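Local coordinates for MaoC family protein (Mycobacterium tuberculosis H37Rv, PDB 3KHP) that probably catalyses the reversible dehydration of (3R)-3-hydroxyacyl thioesters to trans-2-enoyl thioesters, as a MaoC-type hydratase 2, at residues 38-43 against 75-80; 83-88 against 95-100; 102-107 against 233-238; 141-146 against 150-155; 201-206 against 211-216. One frame throughout, in Å; residues are numbered along the deposited sequence.

Contact 1: 38-43 against 75-80; sequences FEWTDR and PTYAVI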
# COMPACT_ATOMS: atom_id res chain seq x y z
N PHE A 38 8.59 -2.46 -17.85
CA PHE A 38 8.01 -2.17 -16.55
C PHE A 38 7.90 -0.64 -16.39
O PHE A 38 8.91 0.05 -16.47
CB PHE A 38 8.86 -2.79 -15.44
CG PHE A 38 8.69 -4.30 -15.30
CD1 PHE A 38 7.94 -4.83 -14.26
CD2 PHE A 38 9.28 -5.17 -16.21
CE1 PHE A 38 7.79 -6.21 -14.12
CE2 PHE A 38 9.13 -6.53 -16.07
CZ PHE A 38 8.39 -7.06 -15.02
N GLU A 39 6.68 -0.16 -16.17
CA GLU A 39 6.37 1.24 -15.99
C GLU A 39 5.73 1.47 -14.65
O GLU A 39 4.95 0.66 -14.20
CB GLU A 39 5.34 1.69 -17.02
CG GLU A 39 5.77 1.66 -18.45
CD GLU A 39 4.87 2.55 -19.30
OE1 GLU A 39 4.11 2.01 -20.12
OE2 GLU A 39 4.89 3.78 -19.06
N TRP A 40 6.01 2.63 -14.07
CA TRP A 40 5.48 2.98 -12.77
C TRP A 40 5.34 4.49 -12.66
O TRP A 40 6.02 5.23 -13.39
CB TRP A 40 6.39 2.41 -11.69
CG TRP A 40 7.71 3.07 -11.58
CD1 TRP A 40 8.02 4.14 -10.79
CD2 TRP A 40 8.93 2.70 -12.24
NE1 TRP A 40 9.34 4.46 -10.94
CE2 TRP A 40 9.92 3.60 -11.82
CE3 TRP A 40 9.28 1.69 -13.14
CZ2 TRP A 40 11.23 3.53 -12.26
CZ3 TRP A 40 10.57 1.63 -13.59
CH2 TRP A 40 11.54 2.54 -13.15
N THR A 41 4.45 4.95 -11.78
CA THR A 41 4.29 6.37 -11.48
C THR A 41 4.69 6.57 -10.04
O THR A 41 5.07 5.59 -9.35
CB THR A 41 2.84 6.85 -11.64
OG1 THR A 41 2.02 6.16 -10.69
CG2 THR A 41 2.32 6.59 -13.10
N ASP A 42 4.62 7.82 -9.56
CA ASP A 42 5.08 8.10 -8.21
C ASP A 42 4.22 7.39 -7.18
O ASP A 42 4.68 7.07 -6.09
CB ASP A 42 5.20 9.60 -7.90
CG ASP A 42 3.90 10.38 -8.07
OD1 ASP A 42 2.82 9.80 -8.25
OD2 ASP A 42 3.96 11.62 -8.03
N ARG A 43 2.98 7.15 -7.51
CA ARG A 43 2.12 6.41 -6.58
C ARG A 43 2.70 5.05 -6.23
O ARG A 43 2.59 4.60 -5.11
CB ARG A 43 0.77 6.22 -7.23
CG ARG A 43 -0.27 5.63 -6.34
CD ARG A 43 -1.38 5.24 -7.20
NE ARG A 43 -2.62 5.05 -6.50
CZ ARG A 43 -3.54 4.17 -6.88
NH1 ARG A 43 -3.32 3.39 -7.93
NH2 ARG A 43 -4.69 4.05 -6.20
N PRO A 75 16.31 1.82 -3.19
CA PRO A 75 16.97 1.05 -4.26
C PRO A 75 16.45 -0.38 -4.31
O PRO A 75 16.46 -0.98 -5.38
CB PRO A 75 18.46 1.12 -3.90
CG PRO A 75 18.50 1.45 -2.45
CD PRO A 75 17.27 2.32 -2.20
N THR A 76 15.94 -0.89 -3.20
CA THR A 76 15.32 -2.20 -3.22
C THR A 76 14.07 -2.23 -4.07
O THR A 76 13.55 -3.33 -4.35
CB THR A 76 14.94 -2.72 -1.85
OG1 THR A 76 13.95 -1.86 -1.28
CG2 THR A 76 16.15 -2.87 -0.97
N TYR A 77 13.58 -1.07 -4.51
CA TYR A 77 12.51 -1.05 -5.52
C TYR A 77 12.94 -1.79 -6.82
O TYR A 77 12.10 -2.16 -7.62
CB TYR A 77 12.02 0.38 -5.81
CG TYR A 77 10.78 0.44 -6.65
CD1 TYR A 77 9.54 -0.00 -6.16
CD2 TYR A 77 10.84 0.90 -7.97
CE1 TYR A 77 8.40 0.01 -6.96
CE2 TYR A 77 9.69 0.91 -8.79
CZ TYR A 77 8.48 0.47 -8.27
OH TYR A 77 7.37 0.48 -9.06
N ALA A 78 14.23 -2.04 -7.03
CA ALA A 78 14.66 -2.83 -8.21
C ALA A 78 13.98 -4.21 -8.27
O ALA A 78 13.76 -4.71 -9.34
CB ALA A 78 16.14 -2.99 -8.26
N VAL A 79 13.61 -4.78 -7.14
CA VAL A 79 12.96 -6.07 -7.15
C VAL A 79 11.55 -6.04 -7.73
O VAL A 79 11.08 -7.07 -8.20
CB VAL A 79 12.96 -6.76 -5.78
CG1 VAL A 79 14.43 -6.91 -5.25
CG2 VAL A 79 12.05 -6.05 -4.80
N ILE A 80 10.94 -4.86 -7.81
CA ILE A 80 9.64 -4.72 -8.40
C ILE A 80 9.67 -4.27 -9.85
O ILE A 80 8.92 -4.79 -10.65
CB ILE A 80 8.81 -3.71 -7.64
CG1 ILE A 80 8.74 -4.06 -6.14
CG2 ILE A 80 7.41 -3.60 -8.28
CD1 ILE A 80 8.09 -5.46 -5.82
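Trp40 and Tyr77 form the tight half of this contact, an edge-to-face (T-shaped) pair in which the tyrosine presents its edge to one face of the indole. The centroids of the indole five-membered ring and the phenol ring lie 5.2 Å apart, with the planes at 68°. Tyr77 CE2 does the touching, 4.0 Å from Trp40 CD2, while the hydroxyl runs past the ring and stops 3.4 Å from Trp40 CB with its OH atom. Trp40 CG lies between its own backbone N and carbonyl carbon (chi1 70°), which swings the indole off the strand toward the tyrosine. Both residues are buried, and Trp40 NE1 is satisfied by Pro113 O.

Phe38 marks the looser end. Its CD1 meets Ile80 O obliquely at 3.7 Å, a detail made doubtful by a second Phe38 conformer. Glu39 turns its side chain away to the exposed side, where it has a long, weak ion pair with Lys117. The contact joins strand 36-40, hydrogen-bonded to strand 116-129, to the 3-10 turn 75-77 that leads into helix 78-81. Helix 42-51 flanks it, Tyr48 offering its own ring edge-to-face with Tyr77.

Contact 2: 83-88 against 95-100; sequences PAFGAA and NPAALL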
# COMPACT_ATOMS: atom_id res chain seq x y z
N PRO A 83 12.45 -7.28 -12.02
CA PRO A 83 12.44 -8.61 -11.43
C PRO A 83 13.11 -9.65 -12.35
O PRO A 83 12.81 -9.67 -13.53
CB PRO A 83 10.95 -8.92 -11.28
CG PRO A 83 10.29 -8.12 -12.28
CD PRO A 83 11.15 -6.94 -12.60
N ALA A 84 13.99 -10.47 -11.81
CA ALA A 84 14.62 -11.55 -12.56
C ALA A 84 13.64 -12.72 -12.78
O ALA A 84 13.98 -13.71 -13.43
CB ALA A 84 15.91 -12.02 -11.85
N PHE A 85 12.42 -12.59 -12.29
CA PHE A 85 11.51 -13.72 -12.19
C PHE A 85 11.13 -14.43 -13.49
O PHE A 85 11.10 -15.64 -13.52
CB PHE A 85 10.25 -13.31 -11.43
CG PHE A 85 10.46 -13.13 -9.94
CD1 PHE A 85 11.47 -13.81 -9.25
CD2 PHE A 85 9.62 -12.30 -9.21
CE1 PHE A 85 11.64 -13.67 -7.86
CE2 PHE A 85 9.78 -12.13 -7.82
CZ PHE A 85 10.80 -12.84 -7.15
N GLY A 86 10.85 -13.67 -14.55
CA GLY A 86 10.46 -14.23 -15.84
C GLY A 86 11.31 -15.39 -16.35
O GLY A 86 10.81 -16.28 -17.02
N ALA A 87 12.60 -15.40 -16.00
CA ALA A 87 13.52 -16.42 -16.51
C ALA A 87 13.26 -17.83 -15.96
O ALA A 87 13.71 -18.81 -16.55
CB ALA A 87 14.96 -16.01 -16.22
N ALA A 88 12.55 -17.93 -14.84
CA ALA A 88 12.28 -19.24 -14.21
C ALA A 88 11.51 -20.16 -15.14
O ALA A 88 11.76 -21.35 -15.16
CB ALA A 88 11.53 -19.11 -12.88
N ASN A 95 7.76 -22.05 -8.48
CA ASN A 95 7.50 -20.65 -8.16
C ASN A 95 8.79 -19.80 -8.15
O ASN A 95 9.65 -20.02 -7.31
CB ASN A 95 6.84 -20.54 -6.80
CG ASN A 95 6.45 -19.11 -6.46
OD1 ASN A 95 7.09 -18.20 -6.91
ND2 ASN A 95 5.39 -18.93 -5.69
N PRO A 96 8.93 -18.82 -9.05
CA PRO A 96 10.18 -18.04 -9.03
C PRO A 96 10.40 -17.18 -7.80
O PRO A 96 11.52 -16.72 -7.62
CB PRO A 96 10.10 -17.15 -10.25
CG PRO A 96 8.71 -17.32 -10.85
CD PRO A 96 7.94 -18.28 -10.00
N ALA A 97 9.37 -16.97 -6.98
CA ALA A 97 9.40 -16.04 -5.85
C ALA A 97 9.50 -16.68 -4.44
O ALA A 97 9.54 -15.97 -3.46
CB ALA A 97 8.16 -15.09 -5.92
N ALA A 98 9.56 -18.01 -4.35
CA ALA A 98 9.74 -18.70 -3.05
C ALA A 98 11.18 -18.57 -2.58
O ALA A 98 12.01 -19.42 -2.85
CB ALA A 98 9.31 -20.22 -3.14
N LEU A 99 11.46 -17.52 -1.83
CA LEU A 99 12.85 -17.11 -1.53
C LEU A 99 13.50 -17.74 -0.31
O LEU A 99 14.68 -17.57 -0.10
CB LEU A 99 12.93 -15.60 -1.41
CG LEU A 99 12.81 -14.87 -2.74
CD1 LEU A 99 12.50 -13.42 -2.51
CD2 LEU A 99 14.10 -15.03 -3.58
N LEU A 100 12.75 -18.49 0.49
CA LEU A 100 13.32 -19.11 1.69
C LEU A 100 14.53 -20.00 1.43
O LEU A 100 14.52 -20.85 0.56
CB LEU A 100 12.24 -19.90 2.42
CG LEU A 100 12.62 -20.28 3.86
CD1 LEU A 100 13.04 -19.04 4.69
CD2 LEU A 100 11.46 -21.05 4.54
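The carbonyl oxygen of Pro96 lies only 3.1 Å from Phe85 CE1, an unusually close approach of a backbone oxygen to an aromatic C-H. It meets the ring obliquely, and the following peptide continues across the phenyl group, with Ala97 N over one face. Phe85 CG is anti to its own carbonyl carbon (chi1 -73°), which aims the ring from the backbone of 83-88 at the turn opposite.

Around this core the partners are purely apolar. Pro96 CB sits 3.7 Å from Phe85 CD1, near the base of the ring, whereas the far end is met by Ala97, whose CB is 3.7 Å from Phe85 CZ. The proline is held from a second direction by Ala88, with the two CB atoms 3.6 Å apart.

Segment 95-100 keeps its shape by its own bonds. Residues 95 to 98 make a type I beta turn, and Asn95 OD1 accepts from Ala97 N at a short 2.6 Å, an Asx turn that helps to hold the peptide facing the phenyl ring. Behind the contact, Ala84, Ala87 and Ala88 rest on Leu140 of strand 136-145, and Phe85 and Leu99 on Thr158 of strand 152-162. Both segments belong to the irregular chain between helix 78-81 and strand 103-108, consistent with hydratase 2 relatives, whose N-terminal hot-dog unit lacks the long central helix.

Since no hydrogen bond crosses between the segments, the two loops are held together by apolar contact, while the polar bonds stay inside the turn.

Contact 3: 102-107 against 233-238; sequences GSQGIR and CTYGVA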
# COMPACT_ATOMS: atom_id res chain seq x y z
N GLY A 102 16.90 -19.10 -0.04
CA GLY A 102 17.44 -18.47 -1.22
C GLY A 102 18.04 -17.11 -0.89
O GLY A 102 18.18 -16.76 0.27
N SER A 103 18.39 -16.37 -1.94
CA SER A 103 19.02 -15.07 -1.82
C SER A 103 18.50 -14.10 -2.83
O SER A 103 18.01 -14.51 -3.85
CB SER A 103 20.51 -15.19 -2.01
OG SER A 103 21.04 -15.81 -0.89
N GLN A 104 18.61 -12.81 -2.52
CA GLN A 104 18.29 -11.73 -3.46
C GLN A 104 19.39 -10.67 -3.48
O GLN A 104 19.83 -10.21 -2.43
CB GLN A 104 16.97 -11.06 -3.09
CG GLN A 104 16.54 -9.94 -4.03
CD GLN A 104 16.12 -10.49 -5.37
OE1 GLN A 104 15.39 -11.50 -5.44
NE2 GLN A 104 16.58 -9.83 -6.47
N GLY A 105 19.80 -10.26 -4.66
CA GLY A 105 20.78 -9.21 -4.83
C GLY A 105 20.22 -8.17 -5.77
O GLY A 105 19.40 -8.49 -6.66
N ILE A 106 20.60 -6.92 -5.55
CA ILE A 106 20.28 -5.89 -6.49
C ILE A 106 21.54 -5.07 -6.72
O ILE A 106 22.37 -5.00 -5.88
CB ILE A 106 19.12 -5.00 -6.02
CG1 ILE A 106 19.55 -4.16 -4.83
CG2 ILE A 106 17.85 -5.80 -5.70
CD1 ILE A 106 18.52 -3.20 -4.39
N ARG A 107 21.68 -4.47 -7.89
CA ARG A 107 22.78 -3.53 -8.11
C ARG A 107 22.22 -2.37 -8.91
O ARG A 107 21.54 -2.59 -9.91
CB ARG A 107 23.94 -4.24 -8.84
CG ARG A 107 25.10 -3.35 -9.19
CD ARG A 107 26.37 -4.15 -9.63
NE ARG A 107 26.80 -5.06 -8.59
CZ ARG A 107 27.70 -4.78 -7.65
NH1 ARG A 107 28.29 -3.59 -7.61
NH2 ARG A 107 28.00 -5.68 -6.73
N CYS A 233 9.77 -7.91 1.59
CA CYS A 233 9.41 -6.79 2.43
C CYS A 233 10.50 -6.62 3.50
O CYS A 233 11.03 -5.53 3.67
CB CYS A 233 8.05 -6.97 3.05
SG CYS A 233 7.58 -5.60 4.11
N THR A 234 10.84 -7.72 4.18
CA THR A 234 11.97 -7.78 5.07
C THR A 234 13.25 -7.20 4.45
O THR A 234 13.98 -6.43 5.08
CB THR A 234 12.24 -9.24 5.50
OG1 THR A 234 11.07 -9.75 6.16
CG2 THR A 234 13.35 -9.35 6.44
N TYR A 235 13.52 -7.59 3.22
CA TYR A 235 14.67 -7.10 2.48
C TYR A 235 14.60 -5.58 2.26
O TYR A 235 15.58 -4.88 2.46
CB TYR A 235 14.69 -7.82 1.17
CG TYR A 235 15.81 -7.56 0.21
CD1 TYR A 235 17.08 -8.14 0.41
CD2 TYR A 235 15.59 -6.86 -0.96
CE1 TYR A 235 18.10 -7.96 -0.52
CE2 TYR A 235 16.60 -6.67 -1.88
CZ TYR A 235 17.85 -7.24 -1.66
OH TYR A 235 18.84 -7.11 -2.64
N GLY A 236 13.44 -5.07 1.90
CA GLY A 236 13.22 -3.62 1.82
C GLY A 236 13.39 -2.90 3.15
O GLY A 236 13.85 -1.76 3.19
N VAL A 237 13.01 -3.55 4.25
CA VAL A 237 13.14 -2.93 5.57
C VAL A 237 14.62 -2.83 5.93
O VAL A 237 15.10 -1.76 6.27
CB VAL A 237 12.39 -3.68 6.68
CG1 VAL A 237 12.70 -3.04 8.01
CG2 VAL A 237 10.84 -3.68 6.43
N ALA A 238 15.35 -3.94 5.78
CA ALA A 238 16.80 -3.91 5.97
C ALA A 238 17.39 -2.84 5.04
O ALA A 238 18.31 -2.14 5.42
CB ALA A 238 17.45 -5.26 5.71
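Tyr235 points from its helix at the strand, and Gln104 and Ile106 receive its ring in two different ways. Gln104 comes over a face: its CG lies 4.2 Å from the ring centroid and 26° off the ring normal, a CH-pi contact. The two side chains cross at about a right angle, and the amide plane stands steeply to that of the phenol. Ile106 instead stays near the ring plane, where its CG2 meets the edge 4.1 Å from Tyr235 CE2 and 3.5 Å from the hydroxyl OH.

With CG opposite the backbone N (chi1 -177°), the tyrosine ring leaves the helix so that its hydroxyl reaches the strand backbone. There the OH is 3.4 Å from Ile106 N, at an angle too poor for bonding; its hydrogen bond goes instead to Ile257 O on the adjoining strand 254-261. The glutamine bends at chi2 (70°), which turns its amide from the ring. Gln104 NE2 then donates to Gly105 O at 3.1 Å, from above the carbonyl plane, while OE1 bonds Thr158. Both ends of this buried amide are therefore satisfied.

Val79 fills in beside all three side chains. Strand 103-108 belongs to the N-terminal half and pairs with strand 254-261 of the C-terminal half, and helix 231-245 lies against this joint. A long helix wrapped by a continuous antiparallel sheet shared by two halves is the hallmark of the double hot-dog fold.

Contact 4: 141-146 against 150-155; sequences RGRGCD and GSLVAE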
# COMPACT_ATOMS: atom_id res chain seq x y z
N ARG A 141 18.71 -13.79 -13.29
CA ARG A 141 19.37 -12.51 -13.29
C ARG A 141 18.56 -11.60 -14.11
O ARG A 141 18.21 -11.97 -15.21
CB ARG A 141 20.77 -12.59 -13.90
CG ARG A 141 21.45 -11.21 -13.98
CD ARG A 141 22.57 -11.14 -14.99
NE ARG A 141 23.73 -11.90 -14.57
CZ ARG A 141 24.33 -12.85 -15.30
NH1 ARG A 141 23.90 -13.19 -16.51
NH2 ARG A 141 25.38 -13.46 -14.78
N GLY A 142 18.28 -10.40 -13.60
CA GLY A 142 17.49 -9.41 -14.33
C GLY A 142 18.33 -8.19 -14.67
O GLY A 142 19.13 -7.78 -13.89
N ARG A 143 18.10 -7.61 -15.82
CA ARG A 143 18.81 -6.43 -16.26
C ARG A 143 17.79 -5.46 -16.77
O ARG A 143 17.05 -5.80 -17.70
CB ARG A 143 19.78 -6.73 -17.41
CG ARG A 143 21.09 -7.30 -17.00
CD ARG A 143 21.94 -7.75 -18.29
NE ARG A 143 22.30 -6.59 -19.10
CZ ARG A 143 23.30 -5.77 -18.82
NH1 ARG A 143 24.05 -5.99 -17.75
NH2 ARG A 143 23.54 -4.72 -19.59
N GLY A 144 17.78 -4.25 -16.20
CA GLY A 144 16.85 -3.22 -16.63
C GLY A 144 17.54 -1.98 -17.17
O GLY A 144 18.37 -1.41 -16.49
N CYS A 145 17.14 -1.55 -18.36
CA CYS A 145 17.73 -0.43 -19.08
C CYS A 145 16.67 0.62 -19.39
O CYS A 145 15.50 0.31 -19.62
CB CYS A 145 18.28 -0.92 -20.44
SG CYS A 145 19.62 -2.07 -20.31
N ASP A 146 17.10 1.88 -19.43
CA ASP A 146 16.22 2.98 -19.88
C ASP A 146 15.89 2.74 -21.36
O ASP A 146 16.79 2.64 -22.18
CB ASP A 146 16.93 4.33 -19.69
CG ASP A 146 16.14 5.50 -20.24
OD1 ASP A 146 15.10 5.91 -19.67
OD2 ASP A 146 16.57 6.02 -21.29
N GLY A 150 18.96 3.03 -23.84
CA GLY A 150 19.54 1.66 -23.70
C GLY A 150 20.52 1.49 -22.54
O GLY A 150 21.07 0.38 -22.33
N SER A 151 20.74 2.56 -21.77
CA SER A 151 21.71 2.54 -20.69
C SER A 151 21.26 1.73 -19.44
O SER A 151 20.10 1.74 -19.04
CB SER A 151 22.03 3.98 -20.28
OG SER A 151 22.92 4.00 -19.18
N LEU A 152 22.21 1.08 -18.78
CA LEU A 152 21.87 0.08 -17.77
C LEU A 152 21.53 0.79 -16.45
O LEU A 152 22.35 1.52 -15.91
CB LEU A 152 23.01 -0.93 -17.62
CG LEU A 152 22.85 -1.97 -16.51
CD1 LEU A 152 21.76 -2.99 -16.81
CD2 LEU A 152 24.13 -2.63 -16.24
N VAL A 153 20.33 0.58 -15.94
CA VAL A 153 19.89 1.24 -14.72
C VAL A 153 20.01 0.34 -13.50
O VAL A 153 20.63 0.72 -12.52
CB VAL A 153 18.45 1.72 -14.87
CG1 VAL A 153 17.89 2.13 -13.54
CG2 VAL A 153 18.41 2.87 -15.89
N ALA A 154 19.44 -0.87 -13.58
CA ALA A 154 19.43 -1.84 -12.47
C ALA A 154 19.73 -3.31 -12.89
O ALA A 154 19.45 -3.74 -14.01
CB ALA A 154 18.09 -1.79 -11.75
N GLU A 155 20.29 -4.06 -11.95
CA GLU A 155 20.47 -5.49 -12.12
C GLU A 155 19.90 -6.21 -10.89
O GLU A 155 19.96 -5.70 -9.77
CB GLU A 155 21.96 -5.88 -12.24
CG GLU A 155 22.73 -5.25 -13.39
CD GLU A 155 24.22 -5.65 -13.39
OE1 GLU A 155 25.04 -4.88 -12.81
OE2 GLU A 155 24.55 -6.72 -13.97
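Strands 141-145 and 152-155 run antiparallel, their axes 4.6 Å apart at closest approach, and a classic beta bulge shifts their register where Val153 and Ala154 both face Gly144. The carbonyl of Gly144 is gripped twice, by Val153 N at 2.8 Å and by Ala154 N at 3.1 Å, both donors in its carbonyl plane. In return Gly144 N donates almost straight (174°) to Ala154 O. Beyond the bulge the ladder reaches the turn, with Asp146 N bonded to Ser151 O and Gly150 N to Asp146 O. Positive phi at Gly150 helps the chain to reverse.

Arg143, Cys145, Leu152 and Glu155 share one face. Leu152 lays its CD1 over the guanidinium of Arg143, 3.7 Å from NH2, the two side chains crossing at about a right angle. A bend at chi3 (66°) folds the arginine back to meet it. Glu155 lies alongside Arg143, pointing the same way, but Arg143 NH1 and Glu155 OE2 are 3.9 Å apart, a long salt bridge with the two planes steeply turned. The carboxylate has a second partner, a hydrogen bond between OE1 and His109 NE2. Cys145 SG completes the row, 4.2 Å from Leu152 CD1. At the turn, Asp146 OD2 bonds Ser149.

Ala154 faces the other way, on to Leu108. The whole is a bulged beta hairpin, joining neighbouring strands in the antiparallel sheet of the N-terminal hot-dog unit.

Contact 5: 201-206 against 211-216; sequences IYRLSG and LHSDPW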
# COMPACT_ATOMS: atom_id res chain seq x y z
N ILE A 201 -0.40 -3.96 2.95
CA ILE A 201 -0.02 -2.86 2.07
C ILE A 201 1.11 -3.32 1.15
O ILE A 201 1.18 -2.93 -0.02
CB ILE A 201 0.49 -1.62 2.76
CG1 ILE A 201 0.21 -1.61 4.27
CG2 ILE A 201 -0.06 -0.38 2.04
CD1 ILE A 201 -1.33 -2.07 4.88
N TYR A 202 2.05 -4.08 1.70
CA TYR A 202 3.20 -4.49 0.90
C TYR A 202 2.79 -5.30 -0.37
O TYR A 202 3.40 -5.14 -1.45
CB TYR A 202 4.26 -5.26 1.71
CG TYR A 202 5.39 -5.60 0.79
CD1 TYR A 202 6.36 -4.65 0.46
CD2 TYR A 202 5.44 -6.82 0.15
CE1 TYR A 202 7.35 -4.93 -0.41
CE2 TYR A 202 6.43 -7.11 -0.74
CZ TYR A 202 7.38 -6.15 -1.03
OH TYR A 202 8.37 -6.39 -1.94
N ARG A 203 1.71 -6.07 -0.25
CA ARG A 203 1.20 -6.91 -1.35
C ARG A 203 0.63 -6.09 -2.50
O ARG A 203 0.39 -6.63 -3.61
CB ARG A 203 0.15 -7.94 -0.81
CG ARG A 203 -1.16 -7.40 -0.29
CD ARG A 203 -1.94 -8.43 0.56
NE ARG A 203 -2.33 -9.58 -0.24
CZ ARG A 203 -3.32 -9.59 -1.14
NH1 ARG A 203 -4.04 -8.51 -1.37
NH2 ARG A 203 -3.56 -10.69 -1.86
N LEU A 204 0.39 -4.80 -2.26
CA LEU A 204 -0.12 -3.95 -3.30
C LEU A 204 1.03 -3.37 -4.11
O LEU A 204 0.82 -2.59 -5.01
CB LEU A 204 -1.01 -2.86 -2.74
CG LEU A 204 -2.22 -3.38 -1.95
CD1 LEU A 204 -3.13 -2.22 -1.51
CD2 LEU A 204 -3.02 -4.42 -2.77
N SER A 205 2.26 -3.80 -3.83
CA SER A 205 3.32 -3.60 -4.82
C SER A 205 3.42 -4.83 -5.78
O SER A 205 4.33 -4.88 -6.61
CB SER A 205 4.67 -3.30 -4.15
OG SER A 205 4.63 -2.04 -3.48
N GLY A 206 2.50 -5.80 -5.66
CA GLY A 206 2.31 -6.82 -6.72
C GLY A 206 2.21 -8.27 -6.27
O GLY A 206 1.57 -9.06 -6.95
N LEU A 211 -0.25 -16.61 1.10
CA LEU A 211 0.64 -16.95 2.21
C LEU A 211 0.86 -15.71 3.14
O LEU A 211 1.06 -15.84 4.33
CB LEU A 211 1.95 -17.41 1.60
CG LEU A 211 3.18 -17.67 2.45
CD1 LEU A 211 2.86 -18.70 3.51
CD2 LEU A 211 4.29 -18.12 1.48
N HIS A 212 0.82 -14.51 2.58
CA HIS A 212 1.12 -13.32 3.35
C HIS A 212 -0.11 -12.58 3.84
O HIS A 212 0.04 -11.64 4.61
CB HIS A 212 2.01 -12.36 2.52
CG HIS A 212 3.14 -13.04 1.84
ND1 HIS A 212 4.19 -13.60 2.53
CD2 HIS A 212 3.38 -13.28 0.54
CE1 HIS A 212 5.05 -14.14 1.68
NE2 HIS A 212 4.57 -13.98 0.45
N SER A 213 -1.32 -12.97 3.40
CA SER A 213 -2.54 -12.20 3.67
C SER A 213 -3.78 -12.95 4.20
O SER A 213 -4.70 -12.30 4.74
CB SER A 213 -2.93 -11.44 2.41
OG SER A 213 -3.21 -12.34 1.36
N ASP A 214 -3.79 -14.28 4.07
CA ASP A 214 -4.95 -15.09 4.45
C ASP A 214 -4.54 -16.10 5.49
O ASP A 214 -3.77 -16.98 5.21
CB ASP A 214 -5.44 -15.83 3.22
CG ASP A 214 -6.69 -16.63 3.50
OD1 ASP A 214 -7.33 -16.49 4.59
OD2 ASP A 214 -7.03 -17.41 2.62
N PRO A 215 -5.05 -15.96 6.70
CA PRO A 215 -4.68 -16.89 7.76
C PRO A 215 -5.09 -18.32 7.42
O PRO A 215 -4.38 -19.27 7.77
CB PRO A 215 -5.46 -16.42 8.97
CG PRO A 215 -6.07 -15.10 8.60
CD PRO A 215 -5.90 -14.85 7.16
N TRP A 216 -6.20 -18.47 6.71
CA TRP A 216 -6.65 -19.80 6.31
C TRP A 216 -5.53 -20.48 5.52
O TRP A 216 -5.05 -21.55 5.91
CB TRP A 216 -7.90 -19.73 5.46
CG TRP A 216 -8.48 -21.03 5.21
CD1 TRP A 216 -9.41 -21.68 5.99
CD2 TRP A 216 -8.22 -21.89 4.11
NE1 TRP A 216 -9.73 -22.87 5.44
CE2 TRP A 216 -9.02 -23.04 4.28
CE3 TRP A 216 -7.38 -21.81 3.01
CZ2 TRP A 216 -9.01 -24.11 3.38
CZ3 TRP A 216 -7.36 -22.88 2.10
CH2 TRP A 216 -8.16 -24.02 2.31
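Arg203 and Ser213 make a small, buried side-chain contact within the hydratase 2 motif, which begins at the end of helix 198-202 and runs through the following loop in the MaoC-like half of the chain. The motif runs through the sequence YRLSG to the LH at 211-212, and His212 occupies its histidine position; in relatives that residue belongs to the active site, so the same role here is probable. Its ring stacks on His230, and ND1 is held by Ile228 O.

The first segment ends in a 3-10 turn, with Ser205 N bonded to Tyr202 O and Gly206 N to Arg203 O. From this turn the arginine starts in a tight position between its own backbone N and carbonyl carbon (chi1 67°), then bends at chi3 to bring the guanidinium across the loop, where NH2 donates to Arg208 O. The next residue after the serine, Asp214, caps helix 215-220, accepting from Trp216 N at 3.1 Å through OD1, which is met from above the carboxylate plane. Both sides of the contact also reach the second subunit: Arg203 NH1 forms a salt bridge with Glu64 of that chain, Asp214 OD2 accepts from its His67 N, and Trp216 stacks on the ring of the same histidine.

Ser213 meets the arginine obliquely through its methylene, CB lying 3.3 Å from Arg203 NE.

Contacts 1, 3 and 4 reach one sheet. Contact 1 meets contact 3 where Val79 CG1 lies 3.6 Å from Ile106 CG2, and strands 103-108 and 152-162 bring contacts 3 and 4 together through a probable hydrogen bond from Glu155 N to Arg107 O, 2.8 Å. Contact 2 packs on contact 4 through Ala84 CB, 3.4 Å from Gly142 N. The probable active-site loop of contact 5 touches the helix of contact 3, with Cys233 CB 3.7 Å from Tyr202 CG, but its centre is about 28 Å from that of the hairpin in contact 4. Contacts 1 and 5 both also reach the second subunit.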